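Local coordinates for protein N-acylglucosamine 2-epimerase (Marinomonas mediterranea, PDB 5X32) that catalyses the reversible isomerization of D-mannose to D-fructose and, less efficiently, acts on D-lyxose, while leaving D-glucose untouched, at residues M1-F6 / S344-I349; F117-Y122 / V135-T140; A125-L130 / F187-N192. All blocks are in the same frame, centred on the assembly; numbering follows the deposited sequence.

Contact 1: M1-F6 / S344-I349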
loop_
_atom_site.group_PDB
_atom_site.type_symbol
_atom_site.label_atom_id
_atom_site.label_comp_id
_atom_site.label_asym_id
_atom_site.label_seq_id
_atom_site.Cartn_x
_atom_site.Cartn_y
_atom_site.Cartn_z
ATOM N N MET A 1 26.253 9.139 -17.822
ATOM C CA MET A 1 25.105 8.468 -17.208
ATOM C C MET A 1 25.275 6.954 -17.188
ATOM O O MET A 1 25.439 6.304 -18.228
ATOM C CB MET A 1 23.812 8.824 -17.936
ATOM C CG MET A 1 22.592 8.699 -17.059
ATOM S SD MET A 1 22.805 9.609 -15.506
ATOM C CE MET A 1 21.266 9.189 -14.675
ATOM N N SER A 2 25.220 6.388 -15.992
ATOM C CA SER A 2 25.497 4.973 -15.832
ATOM C C SER A 2 24.269 4.298 -15.220
ATOM O O SER A 2 24.248 3.099 -14.945
ATOM C CB SER A 2 26.748 4.763 -14.995
ATOM O OG SER A 2 26.401 4.571 -13.644
ATOM N N TYR A 3 23.256 5.114 -14.986
ATOM C CA TYR A 3 22.003 4.686 -14.405
ATOM C C TYR A 3 20.941 4.970 -15.440
ATOM O O TYR A 3 21.182 5.724 -16.380
ATOM C CB TYR A 3 21.686 5.432 -13.107
ATOM C CG TYR A 3 22.406 4.952 -11.870
ATOM C CD1 TYR A 3 22.061 3.748 -11.262
ATOM C CD2 TYR A 3 23.405 5.721 -11.288
ATOM C CE1 TYR A 3 22.710 3.309 -10.122
ATOM C CE2 TYR A 3 24.057 5.300 -10.150
ATOM C CZ TYR A 3 23.707 4.098 -9.567
ATOM O OH TYR A 3 24.363 3.684 -8.431
ATOM N N PRO A 4 19.767 4.339 -15.300
ATOM C CA PRO A 4 18.626 4.753 -16.119
ATOM C C PRO A 4 18.103 6.122 -15.684
ATOM O O PRO A 4 18.396 6.574 -14.571
ATOM C CB PRO A 4 17.572 3.681 -15.838
ATOM C CG PRO A 4 18.264 2.596 -15.086
ATOM C CD PRO A 4 19.475 3.159 -14.468
ATOM N N ALA A 5 17.334 6.774 -16.549
ATOM C CA ALA A 5 16.712 8.032 -16.188
ATOM C C ALA A 5 15.481 7.711 -15.351
ATOM O O ALA A 5 14.406 7.436 -15.898
ATOM C CB ALA A 5 16.339 8.822 -17.426
ATOM N N PHE A 6 15.631 7.782 -14.027
ATOM C CA PHE A 6 14.589 7.299 -13.133
ATOM C C PHE A 6 13.385 8.198 -13.157
ATOM O O PHE A 6 12.297 7.787 -12.749
ATOM C CB PHE A 6 15.098 7.165 -11.709
ATOM C CG PHE A 6 16.175 6.150 -11.552
ATOM C CD1 PHE A 6 15.891 4.795 -11.736
ATOM C CD2 PHE A 6 17.463 6.530 -11.213
ATOM C CE1 PHE A 6 16.880 3.839 -11.590
ATOM C CE2 PHE A 6 18.456 5.582 -11.064
ATOM C CZ PHE A 6 18.168 4.228 -11.255
ATOM N N SER A 344 17.642 1.101 -4.999
ATOM C CA SER A 344 16.690 0.100 -5.473
ATOM C C SER A 344 17.172 -0.702 -6.695
ATOM O O SER A 344 17.044 -1.934 -6.755
ATOM C CB SER A 344 15.359 0.781 -5.797
ATOM O OG SER A 344 14.770 1.298 -4.621
ATOM N N TRP A 345 17.711 0.018 -7.666
ATOM C CA TRP A 345 18.214 -0.560 -8.889
ATOM C C TRP A 345 19.375 -1.500 -8.592
ATOM O O TRP A 345 19.491 -2.589 -9.192
ATOM C CB TRP A 345 18.657 0.540 -9.837
ATOM C CG TRP A 345 18.875 0.089 -11.232
ATOM C CD1 TRP A 345 20.075 -0.027 -11.875
ATOM C CD2 TRP A 345 17.870 -0.249 -12.190
ATOM N NE1 TRP A 345 19.876 -0.439 -13.168
ATOM C CE2 TRP A 345 18.530 -0.588 -13.388
ATOM C CE3 TRP A 345 16.475 -0.319 -12.149
ATOM C CZ2 TRP A 345 17.846 -0.989 -14.535
ATOM C CZ3 TRP A 345 15.795 -0.712 -13.291
ATOM C CH2 TRP A 345 16.480 -1.035 -14.469
ATOM N N ASN A 346 20.228 -1.073 -7.657
ATOM C CA ASN A 346 21.417 -1.846 -7.301
ATOM C C ASN A 346 21.167 -3.002 -6.314
ATOM O O ASN A 346 22.038 -3.844 -6.139
ATOM C CB ASN A 346 22.505 -0.916 -6.715
ATOM C CG ASN A 346 23.032 0.070 -7.734
ATOM O OD1 ASN A 346 23.060 -0.218 -8.921
ATOM N ND2 ASN A 346 23.450 1.232 -7.281
ATOM N N HIS A 347 20.029 -3.032 -5.625
ATOM C CA HIS A 347 19.853 -4.063 -4.592
ATOM C C HIS A 347 18.454 -4.713 -4.431
ATOM O O HIS A 347 18.350 -5.833 -3.915
ATOM C CB HIS A 347 20.272 -3.471 -3.245
ATOM C CG HIS A 347 21.683 -2.981 -3.231
ATOM N ND1 HIS A 347 22.762 -3.831 -3.116
ATOM C CD2 HIS A 347 22.194 -1.734 -3.356
ATOM C CE1 HIS A 347 23.876 -3.124 -3.153
ATOM N NE2 HIS A 347 23.557 -1.851 -3.303
ATOM N N MET A 348 17.387 -4.021 -4.833
ATOM C CA MET A 348 16.042 -4.500 -4.559
ATOM C C MET A 348 15.431 -5.172 -5.763
ATOM O O MET A 348 14.530 -6.007 -5.635
ATOM C CB MET A 348 15.118 -3.357 -4.115
ATOM C CG MET A 348 15.554 -2.600 -2.875
ATOM S SD MET A 348 15.751 -3.662 -1.444
ATOM C CE MET A 348 14.089 -3.956 -0.949
ATOM N N ILE A 349 15.876 -4.769 -6.940
ATOM C CA ILE A 349 15.200 -5.180 -8.155
ATOM C C ILE A 349 15.872 -6.351 -8.861
ATOM O O ILE A 349 17.013 -6.245 -9.288
ATOM C CB ILE A 349 15.100 -3.988 -9.087
ATOM C CG1 ILE A 349 14.184 -2.950 -8.436
ATOM C CG2 ILE A 349 14.582 -4.400 -10.431
ATOM C CD1 ILE A 349 14.150 -1.623 -9.128
#
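Tyr3, Pro4 and Phe6 of the irregular N-terminal segment 1-6 all meet Trp345, near the C-terminal end of helix 331-347. The aliphatic part of the contact is a CH-pi interaction: CG of Pro4 sits over one face of the indole, 3.9 Å from the centroid of the Trp345 six-membered ring. Proline suits this place because its pyrrolidine is compact and rigid; the two side chains reach toward each other, so that CG lands offset toward the rim of the indole face. CG of Trp345, anti to the backbone N (chi1 -166°), carries the indole toward segment 1-6.

The aromatic part is an offset edge-to-face pair. The edge of Phe6 is turned toward the face of Trp345, with the Phe6 ring and the Trp345 five-membered ring 5.8 Å apart between centroids and their planes at 69°. Phe6 CZ also rests 4.0 Å from Trp345 CB.

The polar part is a single hydrogen bond, from Asn346 ND2 to Tyr3 OH at 2.9 Å, bent moderately to 154°. The hydroxyl lies almost in the amide plane, so the bond follows the natural direction of an amide N-H. Tyrosine fits here by pairing a hydroxyl that reaches Asn346 with a ring whose CD1 borders the indole at Trp345 CD1.

Around this surface contact, Phe11 of helix 9-23 touches Pro4 and meets the rings of both Phe6 and Trp345. Helix 331-347 adds Trp341 beside the Phe6 ring and Tyr337, hydrogen-bonded to Phe6 O, so the chain start packs along this helix of the family's (alpha/alpha)6 barrel before helix 9-23 begins.

Contact 2: F117-Y122 / V135-T140; sequences FVILAY and VWIEVT
Trp136 O is held by two donors of its own helix: the backbone N of Thr140, in the regular helical pattern at 2.8 Å, and the Thr140 side chain, whose OG1 donates to Trp136 O at 2.9 Å. This second donor stands above the carbonyl plane rather than in it. Threonine suits a buried helix position because its hydroxyl can be satisfied by the preceding turn, leaving the methyl for apolar packing. With OG1 beside the backbone N (chi1 -53°), CG2 is anti to that N and lies 3.7 Å from Ile119 CG1; Val118 CG1 borders the same methyl.

Tyr122 carries most of the remaining contact. Trp136 CB lies over one face of its ring, 3.8 Å from the Tyr122 ring centroid, a CH-pi contact, while the edge of the Trp136 indole is turned toward the Tyr122 face with the planes at 51°; CE3 of Trp136 is the indole atom nearest the ring, 3.7 Å from Tyr122 CD1. Thr140 OG1 approaches the phenol ring at its edge, in plane, near CE2. At the root of the side chain, Tyr122 CB packs 3.6 Å from Ile137 CG1. At the far end, the phenol OH is hydrogen-bonded to Tyr96 OH. An alanine at Tyr122 would remove the ring beneath Trp136 and the partner of the Tyr96 hydroxyl, and would probably loosen the packing between these helices.

The two helices are consecutive and form an antiparallel hairpin of the (alpha/alpha)6 barrel of the N-acylglucosamine 2-epimerase family; the axes of the two segments come within 9.1 Å, at 166°. Helix 173-190 covers Ile119 through Met179 and Ala182, helix 193-212 meets Ile137 through Tyr195, and on helix 72-89 Leu85 touches Tyr122 while Arg86 makes a cation-pi contact with Trp136.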
loop_
_atom_site.group_PDB
_atom_site.type_symbol
_atom_site.label_atom_id
_atom_site.label_comp_id
_atom_site.label_asym_id
_atom_site.label_seq_id
_atom_site.Cartn_x
_atom_site.Cartn_y
_atom_site.Cartn_z
ATOM N N PHE A 117 -8.595 -2.651 1.422
ATOM C CA PHE A 117 -8.111 -3.124 0.129
ATOM C C PHE A 117 -9.247 -3.679 -0.747
ATOM O O PHE A 117 -9.152 -3.674 -1.987
ATOM C CB PHE A 117 -6.998 -4.147 0.312
ATOM C CG PHE A 117 -5.640 -3.522 0.366
ATOM C CD1 PHE A 117 -5.081 -2.975 -0.770
ATOM C CD2 PHE A 117 -4.926 -3.476 1.551
ATOM C CE1 PHE A 117 -3.834 -2.376 -0.729
ATOM C CE2 PHE A 117 -3.673 -2.876 1.601
ATOM C CZ PHE A 117 -3.125 -2.335 0.455
ATOM N N VAL A 118 -10.336 -4.120 -0.112
ATOM C CA VAL A 118 -11.518 -4.553 -0.844
ATOM C C VAL A 118 -12.119 -3.349 -1.589
ATOM O O VAL A 118 -12.426 -3.437 -2.792
ATOM C CB VAL A 118 -12.571 -5.191 0.093
ATOM C CG1 VAL A 118 -13.918 -5.348 -0.625
ATOM C CG2 VAL A 118 -12.098 -6.555 0.557
ATOM N N ILE A 119 -12.233 -2.217 -0.893
ATOM C CA ILE A 119 -12.677 -0.971 -1.517
ATOM C C ILE A 119 -11.737 -0.525 -2.642
ATOM O O ILE A 119 -12.191 -0.134 -3.719
ATOM C CB ILE A 119 -12.803 0.160 -0.472
ATOM C CG1 ILE A 119 -14.064 -0.044 0.364
ATOM C CG2 ILE A 119 -12.862 1.529 -1.141
ATOM C CD1 ILE A 119 -14.215 0.926 1.488
ATOM N N LEU A 120 -10.432 -0.625 -2.411
ATOM C CA LEU A 120 -9.456 -0.270 -3.438
ATOM C C LEU A 120 -9.661 -1.095 -4.705
ATOM O O LEU A 120 -9.726 -0.554 -5.833
ATOM C CB LEU A 120 -8.034 -0.464 -2.910
ATOM C CG LEU A 120 -6.936 -0.043 -3.884
ATOM C CD1 LEU A 120 -6.866 1.472 -4.015
ATOM C CD2 LEU A 120 -5.592 -0.654 -3.501
ATOM N N ALA A 121 -9.794 -2.406 -4.510
ATOM C CA ALA A 121 -10.026 -3.323 -5.623
ATOM C C ALA A 121 -11.335 -2.987 -6.351
ATOM O O ALA A 121 -11.365 -2.964 -7.582
ATOM C CB ALA A 121 -10.043 -4.771 -5.141
ATOM N N TYR A 122 -12.406 -2.695 -5.611
ATOM C CA TYR A 122 -13.668 -2.338 -6.281
ATOM C C TYR A 122 -13.544 -1.037 -7.066
ATOM O O TYR A 122 -14.094 -0.960 -8.169
ATOM C CB TYR A 122 -14.844 -2.249 -5.286
ATOM C CG TYR A 122 -15.285 -3.614 -4.796
ATOM C CD1 TYR A 122 -15.013 -4.746 -5.546
ATOM C CD2 TYR A 122 -15.919 -3.776 -3.568
ATOM C CE1 TYR A 122 -15.384 -5.997 -5.112
ATOM C CE2 TYR A 122 -16.297 -5.029 -3.122
ATOM C CZ TYR A 122 -16.028 -6.140 -3.903
ATOM O OH TYR A 122 -16.381 -7.405 -3.488
ATOM N N VAL A 135 -21.688 0.398 -6.752
ATOM C CA VAL A 135 -22.549 -0.133 -5.700
ATOM C C VAL A 135 -21.751 -0.939 -4.679
ATOM O O VAL A 135 -21.938 -0.761 -3.471
ATOM C CB VAL A 135 -23.687 -1.029 -6.270
ATOM C CG1 VAL A 135 -24.409 -1.762 -5.148
ATOM C CG2 VAL A 135 -24.670 -0.207 -7.104
ATOM N N TRP A 136 -20.852 -1.804 -5.159
ATOM C CA TRP A 136 -20.017 -2.614 -4.272
ATOM C C TRP A 136 -19.229 -1.727 -3.308
ATOM O O TRP A 136 -19.191 -1.977 -2.096
ATOM C CB TRP A 136 -19.055 -3.461 -5.084
ATOM C CG TRP A 136 -19.725 -4.432 -5.966
ATOM C CD1 TRP A 136 -20.994 -4.903 -5.842
ATOM C CD2 TRP A 136 -19.168 -5.067 -7.128
ATOM N NE1 TRP A 136 -21.262 -5.799 -6.845
ATOM C CE2 TRP A 136 -20.163 -5.918 -7.650
ATOM C CE3 TRP A 136 -17.926 -5.002 -7.771
ATOM C CZ2 TRP A 136 -19.959 -6.696 -8.786
ATOM C CZ3 TRP A 136 -17.726 -5.775 -8.906
ATOM C CH2 TRP A 136 -18.738 -6.610 -9.401
ATOM N N ILE A 137 -18.648 -0.661 -3.850
ATOM C CA ILE A 137 -17.886 0.275 -3.040
ATOM C C ILE A 137 -18.813 0.775 -1.957
ATOM O O ILE A 137 -18.522 0.712 -0.734
ATOM C CB ILE A 137 -17.378 1.470 -3.875
ATOM C CG1 ILE A 137 -16.357 1.021 -4.918
ATOM C CG2 ILE A 137 -16.814 2.547 -2.968
ATOM C CD1 ILE A 137 -15.999 2.097 -5.895
ATOM N N GLU A 138 -19.992 1.162 -2.435
ATOM C CA GLU A 138 -21.005 1.774 -1.592
ATOM C C GLU A 138 -21.420 0.774 -0.517
ATOM O O GLU A 138 -21.603 1.160 0.643
ATOM C CB GLU A 138 -22.178 2.247 -2.455
ATOM C CG GLU A 138 -23.485 2.509 -1.754
ATOM C CD GLU A 138 -24.599 2.842 -2.753
ATOM O OE1 GLU A 138 -24.318 3.436 -3.825
ATOM O OE2 GLU A 138 -25.757 2.459 -2.483
ATOM N N VAL A 139 -21.514 -0.508 -0.885
ATOM C CA VAL A 139 -21.909 -1.513 0.096
ATOM C C VAL A 139 -20.827 -1.629 1.157
ATOM O O VAL A 139 -21.104 -1.578 2.360
ATOM C CB VAL A 139 -22.116 -2.919 -0.508
ATOM C CG1 VAL A 139 -22.386 -3.937 0.621
ATOM C CG2 VAL A 139 -23.227 -2.927 -1.548
ATOM N N THR A 140 -19.581 -1.739 0.696
ATOM C CA THR A 140 -18.479 -2.044 1.594
ATOM C C THR A 140 -18.248 -0.895 2.556
ATOM O O THR A 140 -18.034 -1.100 3.766
ATOM C CB THR A 140 -17.209 -2.357 0.806
ATOM O OG1 THR A 140 -17.510 -3.374 -0.159
ATOM C CG2 THR A 140 -16.113 -2.856 1.739
#

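Contact 3: A125-L130 / F187-N192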
loop_
_atom_site.group_PDB
_atom_site.type_symbol
_atom_site.label_atom_id
_atom_site.label_comp_id
_atom_site.label_asym_id
_atom_site.label_seq_id
_atom_site.Cartn_x
_atom_site.Cartn_y
_atom_site.Cartn_z
ATOM N N ALA A 125 -12.005 -1.999 -10.258
ATOM C CA ALA A 125 -13.030 -2.681 -11.044
ATOM C C ALA A 125 -13.896 -1.654 -11.762
ATOM O O ALA A 125 -14.121 -1.748 -12.968
ATOM C CB ALA A 125 -13.889 -3.579 -10.165
ATOM N N LEU A 126 -14.387 -0.680 -11.007
ATOM C CA LEU A 126 -15.217 0.365 -11.576
ATOM C C LEU A 126 -14.520 1.095 -12.713
ATOM O O LEU A 126 -15.108 1.248 -13.788
ATOM C CB LEU A 126 -15.636 1.374 -10.508
ATOM C CG LEU A 126 -16.557 2.472 -11.035
ATOM C CD1 LEU A 126 -17.874 1.875 -11.410
ATOM C CD2 LEU A 126 -16.741 3.586 -10.032
ATOM N N GLN A 127 -13.271 1.518 -12.495
ATOM C CA GLN A 127 -12.616 2.343 -13.500
ATOM C C GLN A 127 -12.341 1.532 -14.745
ATOM O O GLN A 127 -12.126 2.131 -15.787
ATOM C CB GLN A 127 -11.288 2.942 -13.045
ATOM C CG GLN A 127 -11.087 2.991 -11.572
ATOM C CD GLN A 127 -10.066 4.040 -11.154
ATOM O OE1 GLN A 127 -10.313 5.255 -11.206
ATOM N NE2 GLN A 127 -8.837 3.579 -10.966
ATOM N N ILE A 128 -12.256 0.199 -14.648
ATOM C CA ILE A 128 -12.134 -0.585 -15.893
ATOM C C ILE A 128 -13.511 -1.024 -16.475
ATOM O O ILE A 128 -13.592 -1.822 -17.424
ATOM C CB ILE A 128 -11.242 -1.857 -15.736
ATOM C CG1 ILE A 128 -11.743 -2.808 -14.646
ATOM C CG2 ILE A 128 -9.811 -1.481 -15.451
ATOM C CD1 ILE A 128 -10.984 -4.147 -14.610
ATOM N N GLY A 129 -14.585 -0.488 -15.905
ATOM C CA GLY A 129 -15.901 -0.562 -16.509
ATOM C C GLY A 129 -16.924 -1.509 -15.906
ATOM O O GLY A 129 -18.018 -1.678 -16.456
ATOM N N LEU A 130 -16.626 -2.079 -14.747
ATOM C CA LEU A 130 -17.642 -2.873 -14.084
ATOM C C LEU A 130 -18.517 -1.871 -13.370
ATOM O O LEU A 130 -18.213 -1.460 -12.244
ATOM C CB LEU A 130 -17.041 -3.880 -13.104
ATOM C CG LEU A 130 -16.639 -5.257 -13.646
ATOM C CD1 LEU A 130 -15.530 -5.125 -14.679
ATOM C CD2 LEU A 130 -16.226 -6.210 -12.523
ATOM N N PHE A 187 -13.057 8.036 -4.498
ATOM C CA PHE A 187 -13.446 9.357 -4.972
ATOM C C PHE A 187 -13.061 9.586 -6.433
ATOM O O PHE A 187 -13.808 10.195 -7.176
ATOM C CB PHE A 187 -12.855 10.460 -4.102
ATOM C CG PHE A 187 -13.079 11.832 -4.658
ATOM C CD1 PHE A 187 -14.350 12.384 -4.663
ATOM C CD2 PHE A 187 -12.035 12.572 -5.180
ATOM C CE1 PHE A 187 -14.573 13.651 -5.177
ATOM C CE2 PHE A 187 -12.256 13.843 -5.691
ATOM C CZ PHE A 187 -13.524 14.380 -5.690
ATOM N N ASP A 188 -11.878 9.150 -6.842
ATOM C CA ASP A 188 -11.507 9.316 -8.244
ATOM C C ASP A 188 -12.427 8.503 -9.158
ATOM O O ASP A 188 -12.842 8.966 -10.226
ATOM C CB ASP A 188 -10.056 8.892 -8.488
ATOM C CG ASP A 188 -9.036 9.880 -7.943
ATOM O OD1 ASP A 188 -9.399 10.996 -7.490
ATOM O OD2 ASP A 188 -7.840 9.530 -8.000
ATOM N N ALA A 189 -12.754 7.291 -8.721
ATOM C CA ALA A 189 -13.538 6.391 -9.539
ATOM C C ALA A 189 -15.008 6.787 -9.624
ATOM O O ALA A 189 -15.670 6.518 -10.640
ATOM C CB ALA A 189 -13.415 4.965 -9.009
ATOM N N THR A 190 -15.522 7.410 -8.563
ATOM C CA THR A 190 -16.960 7.649 -8.440
ATOM C C THR A 190 -17.314 9.118 -8.355
ATOM O O THR A 190 -18.452 9.499 -8.609
ATOM C CB THR A 190 -17.555 6.981 -7.174
ATOM O OG1 THR A 190 -17.008 7.591 -5.992
ATOM C CG2 THR A 190 -17.303 5.484 -7.168
ATOM N N GLN A 191 -16.341 9.928 -7.961
ATOM C CA GLN A 191 -16.551 11.359 -7.725
ATOM C C GLN A 191 -17.501 11.647 -6.557
ATOM O O GLN A 191 -17.799 12.802 -6.280
ATOM C CB GLN A 191 -17.040 12.047 -9.006
ATOM C CG GLN A 191 -15.952 12.156 -10.061
ATOM C CD GLN A 191 -14.783 12.997 -9.570
ATOM O OE1 GLN A 191 -14.977 14.078 -9.007
ATOM N NE2 GLN A 191 -13.565 12.492 -9.754
ATOM N N ASN A 192 -17.984 10.602 -5.885
ATOM C CA ASN A 192 -18.800 10.774 -4.678
ATOM C C ASN A 192 -17.988 11.424 -3.550
ATOM O O ASN A 192 -17.220 10.756 -2.862
ATOM C CB ASN A 192 -19.370 9.414 -4.246
ATOM C CG ASN A 192 -20.227 9.493 -2.986
ATOM O OD1 ASN A 192 -20.395 10.557 -2.370
ATOM N ND2 ASN A 192 -20.775 8.349 -2.597
#
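A Schellman motif ends helix 112-127 where it meets the C-terminal end of helix 173-190: Leu130 N bonds to Ala125 O, and Gly129 N to Leu126 O at 2.8 Å. Gly129 is the C-prime residue, with positive phi (106°); a CB here would collide with the preceding carbonyl O, so glycine suits the place.

Leu126 makes the main reach across. CG anti to the backbone N (chi1 -178°), together with chi2 near 68°, puts its CD2 against the other helix end, 3.7 Å from Ala189 CB and 3.5 Å from Thr190 CG2. Alanine suits its place at Ala189 because its small methyl lets the two backbones approach to 5.7 Å between Gln127 CA and Ala189 CA. These ends belong to neighbouring helices of the family's helical barrel. Gln127 extends along the same methyl, its OE1 3.8 Å from Ala189 CB, while its side chain also touches Gln64 and Leu67 of helix 52-69.

Thr190 divides its side chain between two jobs. Its methyl packs on Leu126, whereas OG1 accepts from Asn192 N at 3.2 Å, an ST turn, and is also hydrogen-bonded to Ala186 O. Asn192 then N-caps helix 193-212, its OD1 accepting from Lys194 N.

Contacts 2 and 3 are neighbours, their centres 10 Å apart, and share helix 112-127: contact 2 uses its middle and contact 3 its C-terminal end. They touch directly, Ile137 CD1 lying 3.8 Å from Thr190 CG2 and Trp136 CZ3 3.9 Å from Leu130 CD2, so apolar packing is continuous from one to the other. Contact 1 stands apart, on the opposite side of the chain's centre from contact 2 and about 17 Å from it between nearest atoms. In sequence it spans both others, joining the first residues to 344-349. All three lie away from His251 and His380, the probable proton donors/acceptors inferred from related enzymes.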